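Local coordinates for BH2331 protein (Bacillus halodurans, PDB 1VL5), which probably acts as an S-adenosylmethionine-dependent methyltransferase whose substrate is not established, at residues A[112-120]-A[161-169]. Numbering follows the deposited sequence.
Sequences AAHHFPNPA and DYSHHRAWK
H114 and H115 meet H164–R166 and S163 in a polar contact between a short 3-10 turn and an irregular linker. The turn, 113-115, follows strand 104-110, and the linker runs between helices 147-160 and 170-180. The carbonyl oxygen of H114 takes two backbone N-H groups in its carbonyl plane. H165 N lies 2.8 Å from H114 O, and R166 N lies 3.0 Å from H114 O. H115 reaches S163 with its side chain. Its CG stands anti to the carbonyl carbon (chi1 -68°), which carries the ring out to the linker. H115 ND1 donates to S163 O at 2.9 Å, almost straight at 168°. The oxygen lies in the ring plane, but the donor sits above the carbonyl plane of S163. H114 CD2 covers one face of the H115 ring, and D161 OD2 lies at its edge. With H115 replaced by an alanine, S163 O would probably lose this side-chain donor, and H114 CD2 the ring it rests on.

Segment 112-120 belongs to the Rossmann-like methyltransferase domain, where it leads from strand 104-110 into helix 119-129. D161 OD1 accepts from S163 N in an Asx turn, and also from S163 OG at 2.8 Å. Both donors reach it from the same face of the carboxylate plane. The H114 and H164 rings meet rim to rim. H114 ND1 is hydrogen-bonded to D140 of strand 134-142, and H164 NE2 to N154 of helix 147-160. One water joins H114 NE2 to D161 OD2. Another accepts a hydrogen bond from W168 NE1 and donates to A113 O and F116 O. P119 CG packs 3.7 Å from W168 CZ2, with M176 of helix 170-180 touching both side chains.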
ATOM      1  N   ALA A 112       1.014   0.150   2.312  1.00 29.21           N
ATOM      2  CA  ALA A 112       1.312   0.677   3.625  1.00 30.02           C
ATOM      3  C   ALA A 112       0.125   1.363   4.247  1.00 27.37           C
ATOM      4  O   ALA A 112       0.034   1.414   5.463  1.00 27.79           O
ATOM      5  CB  ALA A 112       2.577   1.673   3.566  1.00 29.86           C
ATOM      6  N   ALA A 113      -0.757   1.928   3.443  1.00 28.20           N
ATOM      7  CA  ALA A 113      -1.785   2.806   3.982  1.00 29.77           C
ATOM      8  C   ALA A 113      -2.797   2.062   4.863  1.00 32.82           C
ATOM      9  O   ALA A 113      -3.445   2.639   5.782  1.00 29.05           O
ATOM     10  CB  ALA A 113      -2.510   3.543   2.845  1.00 31.13           C
ATOM     11  N   HIS A 114      -2.961   0.780   4.572  1.00 30.66           N
ATOM     12  CA  HIS A 114      -3.821  -0.054   5.383  1.00 29.33           C
ATOM     13  C   HIS A 114      -3.334  -0.250   6.843  1.00 27.26           C
ATOM     14  O   HIS A 114      -4.077  -0.734   7.672  1.00 30.95           O
ATOM     15  CB  HIS A 114      -4.057  -1.412   4.675  1.00 31.30           C
ATOM     16  CG  HIS A 114      -2.853  -2.293   4.647  1.00 31.49           C
ATOM     17  ND1 HIS A 114      -1.967  -2.305   3.598  1.00 31.46           N
ATOM     18  CD2 HIS A 114      -2.390  -3.192   5.537  1.00 36.58           C
ATOM     19  CE1 HIS A 114      -0.997  -3.161   3.853  1.00 38.53           C
ATOM     20  NE2 HIS A 114      -1.236  -3.717   5.021  1.00 33.76           N
ATOM     21  N   HIS A 115      -2.113   0.165   7.165  1.00 29.95           N
ATOM     22  CA  HIS A 115      -1.623   0.231   8.553  1.00 29.32           C
ATOM     23  C   HIS A 115      -1.880   1.571   9.279  1.00 29.11           C
ATOM     24  O   HIS A 115      -1.843   1.666  10.522  1.00 29.55           O
ATOM     25  CB  HIS A 115      -0.114  -0.019   8.547  1.00 32.42           C
ATOM     26  CG  HIS A 115       0.267  -1.415   8.157  1.00 34.35           C
ATOM     27  ND1 HIS A 115      -0.024  -2.504   8.934  1.00 40.85           N
ATOM     28  CD2 HIS A 115       0.939  -1.889   7.085  1.00 43.95           C
ATOM     29  CE1 HIS A 115       0.444  -3.595   8.362  1.00 39.24           C
ATOM     30  NE2 HIS A 115       1.036  -3.250   7.238  1.00 39.88           N
ATOM     31  N   PHE A 116      -2.106   2.626   8.510  1.00 26.38           N
ATOM     32  CA  PHE A 116      -2.304   3.951   9.065  1.00 27.28           C
ATOM     33  C   PHE A 116      -3.575   4.031   9.870  1.00 26.93           C
ATOM     34  O   PHE A 116      -4.641   3.656   9.379  1.00 27.29           O
ATOM     35  CB  PHE A 116      -2.415   4.975   7.924  1.00 30.01           C
ATOM     36  CG  PHE A 116      -1.200   5.080   7.033  1.00 25.50           C
ATOM     37  CD1 PHE A 116       0.002   4.469   7.339  1.00 28.09           C
ATOM     38  CD2 PHE A 116      -1.295   5.829   5.852  1.00 28.39           C
ATOM     39  CE1 PHE A 116       1.092   4.616   6.469  1.00 31.75           C
ATOM     40  CE2 PHE A 116      -0.219   5.955   4.973  1.00 29.56           C
ATOM     41  CZ  PHE A 116       0.966   5.378   5.291  1.00 28.51           C
ATOM     42  N   PRO A 117      -3.499   4.517  11.105  1.00 28.54           N
ATOM     43  CA  PRO A 117      -4.712   4.624  11.882  1.00 26.47           C
ATOM     44  C   PRO A 117      -5.652   5.756  11.418  1.00 29.43           C
ATOM     45  O   PRO A 117      -6.859   5.682  11.618  1.00 29.31           O
ATOM     46  CB  PRO A 117      -4.186   4.840  13.322  1.00 28.67           C
ATOM     47  CG  PRO A 117      -2.865   5.389  13.183  1.00 31.09           C
ATOM     48  CD  PRO A 117      -2.315   4.928  11.882  1.00 26.26           C
ATOM     49  N   ASN A 118      -5.117   6.789  10.794  1.00 28.90           N
ATOM     50  CA  ASN A 118      -5.919   7.906  10.310  1.00 29.55           C
ATOM     51  C   ASN A 118      -5.540   8.306   8.902  1.00 29.26           C
ATOM     52  O   ASN A 118      -4.946   9.357   8.689  1.00 31.78           O
ATOM     53  CB  ASN A 118      -5.718   9.101  11.222  1.00 32.33           C
ATOM     54  CG  ASN A 118      -6.062   8.797  12.655  1.00 31.97           C
ATOM     55  OD1 ASN A 118      -7.243   8.678  13.001  1.00 37.19           O
ATOM     56  ND2 ASN A 118      -5.035   8.718  13.511  1.00 27.02           N
ATOM     57  N   PRO A 119      -5.881   7.466   7.921  1.00 29.41           N
ATOM     58  CA  PRO A 119      -5.342   7.702   6.608  1.00 27.55           C
ATOM     59  C   PRO A 119      -5.833   8.966   5.910  1.00 26.60           C
ATOM     60  O   PRO A 119      -5.116   9.520   5.094  1.00 27.29           O
ATOM     61  CB  PRO A 119      -5.757   6.442   5.842  1.00 33.01           C
ATOM     62  CG  PRO A 119      -6.978   6.020   6.456  1.00 30.35           C
ATOM     63  CD  PRO A 119      -6.737   6.276   7.938  1.00 30.45           C
ATOM     64  N   ALA A 120      -7.021   9.470   6.236  1.00 27.25           N
ATOM     65  CA  ALA A 120      -7.396  10.821   5.770  1.00 27.41           C
ATOM     66  C   ALA A 120      -6.320  11.907   6.086  1.00 28.28           C
ATOM     67  O   ALA A 120      -6.152  12.847   5.320  1.00 26.41           O
ATOM     68  CB  ALA A 120      -8.742  11.220   6.331  1.00 31.67           C
ATOM     69  N   ASP A 161      -2.324 -10.438  10.329  1.00 31.17           N
ATOM     70  CA  ASP A 161      -1.406  -9.346  10.650  1.00 31.22           C
ATOM     71  C   ASP A 161      -2.064  -8.414  11.643  1.00 31.15           C
ATOM     72  O   ASP A 161      -2.845  -7.556  11.280  1.00 28.92           O
ATOM     73  CB  ASP A 161      -1.010  -8.599   9.386  1.00 33.16           C
ATOM     74  CG  ASP A 161      -0.043  -7.433   9.650  1.00 29.44           C
ATOM     75  OD1 ASP A 161       0.397  -7.242  10.778  1.00 27.26           O
ATOM     76  OD2 ASP A 161       0.228  -6.690   8.697  1.00 41.51           O
ATOM     77  N   TYR A 162      -1.745  -8.611  12.916  1.00 31.43           N
ATOM     78  CA  TYR A 162      -2.318  -7.851  14.020  1.00 30.71           C
ATOM     79  C   TYR A 162      -2.163  -6.355  13.826  1.00 27.80           C
ATOM     80  O   TYR A 162      -2.978  -5.591  14.317  1.00 29.18           O
ATOM     81  N   SER A 163      -1.138  -5.925  13.095  1.00 26.69           N
ATOM     82  CA  SER A 163      -0.958  -4.492  12.830  1.00 25.91           C
ATOM     83  C   SER A 163      -1.760  -3.937  11.640  1.00 26.94           C
ATOM     84  O   SER A 163      -1.616  -2.761  11.308  1.00 23.66           O
ATOM     85  CB  SER A 163       0.524  -4.197  12.617  1.00 27.41           C
ATOM     86  OG  SER A 163       0.929  -4.541  11.301  1.00 34.12           O
ATOM     87  N   HIS A 164      -2.560  -4.779  10.972  1.00 27.06           N
ATOM     88  CA  HIS A 164      -3.464  -4.340   9.926  1.00 28.75           C
ATOM     89  C   HIS A 164      -4.542  -3.443  10.533  1.00 31.33           C
ATOM     90  O   HIS A 164      -5.200  -3.829  11.510  1.00 31.89           O
ATOM     91  CB  HIS A 164      -4.113  -5.551   9.272  1.00 29.21           C
ATOM     92  CG  HIS A 164      -5.166  -5.227   8.255  1.00 26.58           C
ATOM     93  ND1 HIS A 164      -4.872  -5.013   6.937  1.00 26.87           N
ATOM     94  CD2 HIS A 164      -6.508  -5.076   8.368  1.00 22.92           C
ATOM     95  CE1 HIS A 164      -5.988  -4.804   6.266  1.00 25.15           C
ATOM     96  NE2 HIS A 164      -6.999  -4.828   7.111  1.00 27.13           N
ATOM     97  N   HIS A 165      -4.733  -2.249   9.978  1.00 27.10           N
ATOM     98  CA  HIS A 165      -5.892  -1.457  10.358  1.00 25.14           C
ATOM     99  C   HIS A 165      -7.084  -1.686   9.431  1.00 29.47           C
ATOM    100  O   HIS A 165      -8.114  -2.271   9.818  1.00 29.61           O
ATOM    101  CB  HIS A 165      -5.543   0.022  10.444  1.00 27.48           C
ATOM    102  CG  HIS A 165      -6.723   0.885  10.798  1.00 37.03           C
ATOM    103  ND1 HIS A 165      -7.637   0.520  11.760  1.00 38.63           N
ATOM    104  CD2 HIS A 165      -7.146   2.077  10.315  1.00 33.91           C
ATOM    105  CE1 HIS A 165      -8.577   1.443  11.845  1.00 43.84           C
ATOM    106  NE2 HIS A 165      -8.297   2.406  10.990  1.00 28.08           N
ATOM    107  N   ARG A 166      -6.966  -1.229   8.189  1.00 29.62           N
ATOM    108  CA  ARG A 166      -8.090  -1.350   7.263  1.00 28.90           C
ATOM    109  C   ARG A 166      -7.663  -1.203   5.836  1.00 26.19           C
ATOM    110  O   ARG A 166      -6.891  -0.311   5.498  1.00 24.74           O
ATOM    111  CB  ARG A 166      -9.185  -0.326   7.571  1.00 31.40           C
ATOM    112  CG  ARG A 166     -10.326  -0.372   6.609  1.00 30.66           C
ATOM    113  CD  ARG A 166     -11.559   0.426   7.073  1.00 32.85           C
ATOM    114  NE  ARG A 166     -12.521   0.582   5.974  1.00 36.71           N
ATOM    115  CZ  ARG A 166     -13.270  -0.409   5.475  1.00 34.22           C
ATOM    116  NH1 ARG A 166     -13.171  -1.623   5.955  1.00 33.29           N
ATOM    117  NH2 ARG A 166     -14.095  -0.192   4.459  1.00 33.50           N
ATOM    118  N   ALA A 167      -8.113  -2.146   5.028  1.00 27.86           N
ATOM    119  CA  ALA A 167      -8.125  -2.041   3.578  1.00 28.68           C
ATOM    120  C   ALA A 167      -9.458  -1.417   3.207  1.00 30.84           C
ATOM    121  O   ALA A 167     -10.502  -2.000   3.442  1.00 27.65           O
ATOM    122  CB  ALA A 167      -7.970  -3.425   2.944  1.00 31.12           C
ATOM    123  N   TRP A 168      -9.405  -0.200   2.661  1.00 28.48           N
ATOM    124  CA  TRP A 168     -10.567   0.601   2.435  1.00 26.84           C
ATOM    125  C   TRP A 168     -11.178   0.240   1.086  1.00 27.09           C
ATOM    126  O   TRP A 168     -10.486  -0.336   0.204  1.00 25.07           O
ATOM    127  CB  TRP A 168     -10.202   2.084   2.513  1.00 26.74           C
ATOM    128  CG  TRP A 168      -9.669   2.471   3.829  1.00 26.53           C
ATOM    129  CD1 TRP A 168      -8.385   2.276   4.284  1.00 27.70           C
ATOM    130  CD2 TRP A 168     -10.379   3.103   4.908  1.00 24.75           C
ATOM    131  NE1 TRP A 168      -8.270   2.747   5.571  1.00 25.59           N
ATOM    132  CE2 TRP A 168      -9.480   3.243   5.981  1.00 27.35           C
ATOM    133  CE3 TRP A 168     -11.672   3.584   5.058  1.00 30.31           C
ATOM    134  CZ2 TRP A 168      -9.844   3.837   7.190  1.00 26.97           C
ATOM    135  CZ3 TRP A 168     -12.042   4.137   6.270  1.00 31.29           C
ATOM    136  CH2 TRP A 168     -11.124   4.290   7.305  1.00 31.77           C
ATOM    137  N   LYS A 169     -12.474   0.525   0.946  1.00 26.77           N
ATOM    138  CA  LYS A 169     -13.176   0.382  -0.337  1.00 26.54           C
ATOM    139  C   LYS A 169     -12.566   1.370  -1.322  1.00 28.73           C
ATOM    140  O   LYS A 169     -12.069   2.436  -0.931  1.00 27.27           O
ATOM    141  CB  LYS A 169     -14.681   0.656  -0.253  1.00 27.67           C
ATOM    142  CG  LYS A 169     -15.473  -0.147   0.810  1.00 24.23           C
ATOM    143  CD  LYS A 169     -16.925   0.344   0.812  1.00 28.89           C
ATOM    144  CE  LYS A 169     -17.945  -0.322   1.785  1.00 32.67           C
ATOM    145  NZ  LYS A 169     -17.822  -1.758   1.899  1.00 36.91           N
TER
HETATM  146  O   HOH W   1      -5.738   2.525   7.263  1.00 18.81           O
HETATM  147  O   HOH W   2      -0.766  -6.319   6.358  1.00 40.84           O